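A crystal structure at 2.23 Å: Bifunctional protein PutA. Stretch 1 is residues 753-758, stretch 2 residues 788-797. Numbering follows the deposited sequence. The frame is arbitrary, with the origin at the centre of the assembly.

Stretch 1 753-758: VIIDND
Stretch 2, residues 788-797: VLDEVYDRFV

Ile 755 forms the apolar centre of the contact. Its side chain is buried; chi1 of -51° (m) sets CG1 over one face of the Phe 796 ring, and chi2 of -59° (m) then places CD1. Ile 755 CG1 lies 4.0 Å from the Phe 796 ring centroid and 15° off the ring normal, a CH-pi geometry; the closest ring atom, CZ of Phe 796, is 3.9 Å from Ile 755 CG1. Phe 796 reaches this position from the helix with chi1 170° (t) and chi2 82°. The same CG1 of Ile 755 packs 4.0 Å from CG2 of Val 788 (chi1 t), while CG2 of Ile 755 meets CG1 of Val 792 (chi1 81°, p) at 4.0 Å. A branched aliphatic residue suits this place because its carbons fill the space among Val 788, Val 792 and Phe 796.

The packing goes with a parallel strand pairing. Residues 753-755 and 788-789 end parallel strands, with phi/psi of -109/107 at Ile 755 and -120/126 at Val 788. The CA atoms of Ile 755 and Val 788, which are in register, are 4.7 Å apart, and the two side chains lie on the same face of the sheet. The hydrogen bond from Leu 789 N to Ile 755 O is 3.2 Å long and nearly straight, at 171°. Beyond the strand, stretch 2 turns into a helix whose backbone bonds include Phe 796 N to Val 792 O at 3.0 Å; Val 792 and Phe 796, four residues apart, both direct CA-to-CB toward stretch 1.

Leu 789 (phi/psi -70/154) carries the apolar contact outward. Its chi1 of -92° lies between wells and its chi2 is 65° (p); Leu 789 CD1 is 4.2 Å from CG2 of Ile 754 (chi1 m, chi2 t), and Leu 789 CD2 is 3.4 Å from OD1 of Asp 756.

At the polar edge, the chain leaves the strand through Asp 756 (-72/162) and Asn 757 (-63/-29). Asp 756, with chi1 -157° (t), accepts from the next backbone: Asn 757 N to Asp 756 OD1 is 2.7 Å, at 140°. The CA-to-CB bond of Asn 757 points sideways, but chi1 -75° (m) and chi2 -39° bring its amide oxygen to the backbone of Val 792. There OD1 of Asn 757 accepts a weak hydrogen bond from Val 792 N, 3.2 Å at 129°, and also lies 3.3 Å from CB of Glu 791. The asparagine side chain suits this site by placing OD1 of Asn 757 also 3.2 Å from Leu 789 CB. In all, the two stretches bury 451 Å², summed over both sides.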

# COMPACT_ATOMS: atom_id res chain seq x y z
N VAL B 753 -16.38 -24.76 11.68
CA VAL B 753 -15.56 -24.58 12.88
C VAL B 753 -15.05 -25.96 13.28
O VAL B 753 -15.82 -26.92 13.39
CB VAL B 753 -16.37 -23.93 14.02
CG1 VAL B 753 -15.49 -23.78 15.27
CG2 VAL B 753 -16.90 -22.58 13.58
N ILE B 754 -13.73 -26.08 13.48
CA ILE B 754 -13.12 -27.34 13.88
C ILE B 754 -12.95 -27.32 15.39
O ILE B 754 -12.46 -26.34 15.96
CB ILE B 754 -11.77 -27.56 13.19
CG1 ILE B 754 -11.93 -27.56 11.67
CG2 ILE B 754 -11.16 -28.90 13.65
CD1 ILE B 754 -10.61 -27.58 10.94
N ILE B 755 -13.35 -28.40 16.05
CA ILE B 755 -13.22 -28.55 17.49
C ILE B 755 -12.14 -29.59 17.76
O ILE B 755 -12.36 -30.79 17.56
CB ILE B 755 -14.54 -28.97 18.15
CG1 ILE B 755 -15.67 -28.04 17.73
CG2 ILE B 755 -14.35 -29.02 19.65
CD1 ILE B 755 -15.45 -26.60 18.07
N ASP B 756 -10.97 -29.13 18.22
CA ASP B 756 -9.90 -30.04 18.59
C ASP B 756 -10.25 -30.76 19.90
O ASP B 756 -11.13 -30.34 20.65
CB ASP B 756 -8.59 -29.28 18.77
CG ASP B 756 -7.37 -30.17 18.61
OD1 ASP B 756 -7.54 -31.40 18.47
OD2 ASP B 756 -6.24 -29.62 18.67
N ASN B 757 -9.55 -31.86 20.15
CA ASN B 757 -9.83 -32.67 21.34
C ASN B 757 -9.59 -31.91 22.64
O ASN B 757 -10.22 -32.20 23.65
CB ASN B 757 -8.98 -33.93 21.31
CG ASN B 757 -9.51 -34.93 20.31
OD1 ASN B 757 -10.72 -35.11 20.17
ND2 ASN B 757 -8.60 -35.58 19.60
N ASP B 758 -8.66 -30.95 22.64
CA ASP B 758 -8.32 -30.20 23.84
C ASP B 758 -9.02 -28.84 23.91
O ASP B 758 -8.61 -27.97 24.69
CB ASP B 758 -6.80 -30.01 23.92
CG ASP B 758 -6.24 -29.13 22.77
OD1 ASP B 758 -7.02 -28.62 21.92
OD2 ASP B 758 -5.01 -28.98 22.71
N VAL B 788 -15.88 -32.01 14.49
CA VAL B 788 -15.53 -32.32 15.88
C VAL B 788 -14.72 -33.60 15.91
O VAL B 788 -15.16 -34.64 15.41
CB VAL B 788 -16.79 -32.47 16.77
CG1 VAL B 788 -16.37 -32.67 18.21
CG2 VAL B 788 -17.74 -31.28 16.63
N LEU B 789 -13.54 -33.54 16.53
CA LEU B 789 -12.70 -34.72 16.63
C LEU B 789 -13.33 -35.74 17.58
O LEU B 789 -14.08 -35.39 18.51
CB LEU B 789 -11.29 -34.35 17.08
CG LEU B 789 -10.25 -34.07 15.99
CD1 LEU B 789 -10.61 -32.83 15.16
CD2 LEU B 789 -8.88 -33.92 16.63
N ASP B 790 -12.99 -37.01 17.36
CA ASP B 790 -13.77 -38.11 17.93
C ASP B 790 -13.71 -38.12 19.46
O ASP B 790 -14.74 -38.33 20.13
CB ASP B 790 -13.28 -39.44 17.36
CG ASP B 790 -14.29 -40.57 17.56
OD1 ASP B 790 -15.34 -40.51 16.91
OD2 ASP B 790 -14.04 -41.49 18.37
N GLU B 791 -12.52 -37.91 20.04
CA GLU B 791 -12.39 -38.05 21.49
C GLU B 791 -13.26 -37.05 22.24
O GLU B 791 -13.75 -37.34 23.34
CB GLU B 791 -10.93 -37.91 21.92
N VAL B 792 -13.47 -35.86 21.68
CA VAL B 792 -14.24 -34.83 22.36
C VAL B 792 -15.68 -34.76 21.84
O VAL B 792 -16.47 -33.94 22.32
CB VAL B 792 -13.52 -33.47 22.27
CG1 VAL B 792 -13.77 -32.78 20.91
CG2 VAL B 792 -13.87 -32.58 23.47
N TYR B 793 -16.05 -35.62 20.89
CA TYR B 793 -17.34 -35.50 20.20
C TYR B 793 -18.51 -35.53 21.17
O TYR B 793 -19.42 -34.69 21.09
CB TYR B 793 -17.47 -36.62 19.17
CG TYR B 793 -18.67 -36.48 18.26
CD1 TYR B 793 -19.93 -36.96 18.64
CD2 TYR B 793 -18.54 -35.90 17.00
CE1 TYR B 793 -21.02 -36.84 17.79
CE2 TYR B 793 -19.63 -35.77 16.15
CZ TYR B 793 -20.86 -36.24 16.54
OH TYR B 793 -21.93 -36.11 15.69
N ASP B 794 -18.53 -36.51 22.07
CA ASP B 794 -19.69 -36.68 22.94
C ASP B 794 -19.84 -35.51 23.91
O ASP B 794 -20.96 -35.04 24.15
CB ASP B 794 -19.58 -38.01 23.70
CG ASP B 794 -19.79 -39.21 22.79
OD1 ASP B 794 -20.43 -39.06 21.73
OD2 ASP B 794 -19.31 -40.31 23.13
N ARG B 795 -18.74 -35.05 24.51
CA ARG B 795 -18.80 -33.94 25.46
C ARG B 795 -19.26 -32.64 24.79
O ARG B 795 -20.12 -31.93 25.30
CB ARG B 795 -17.43 -33.76 26.12
CG ARG B 795 -17.15 -34.68 27.29
CD ARG B 795 -15.69 -34.59 27.69
NE ARG B 795 -14.84 -35.33 26.75
CZ ARG B 795 -13.58 -35.02 26.47
NH1 ARG B 795 -13.00 -33.98 27.06
NH2 ARG B 795 -12.89 -35.76 25.60
N PHE B 796 -18.66 -32.32 23.64
CA PHE B 796 -18.98 -31.06 22.98
C PHE B 796 -20.42 -31.05 22.49
O PHE B 796 -21.15 -30.08 22.71
CB PHE B 796 -18.02 -30.83 21.82
CG PHE B 796 -18.43 -29.70 20.94
CD1 PHE B 796 -18.13 -28.40 21.29
CD2 PHE B 796 -19.11 -29.93 19.76
CE1 PHE B 796 -18.50 -27.34 20.48
CE2 PHE B 796 -19.48 -28.88 18.95
CZ PHE B 796 -19.17 -27.58 19.32
N VAL B 797 -20.85 -32.12 21.83
CA VAL B 797 -22.19 -32.17 21.25
C VAL B 797 -23.25 -32.15 22.34
O VAL B 797 -24.31 -31.52 22.18
CB VAL B 797 -22.31 -33.40 20.32
CG1 VAL B 797 -23.74 -33.68 19.97
CG2 VAL B 797 -21.52 -33.14 19.06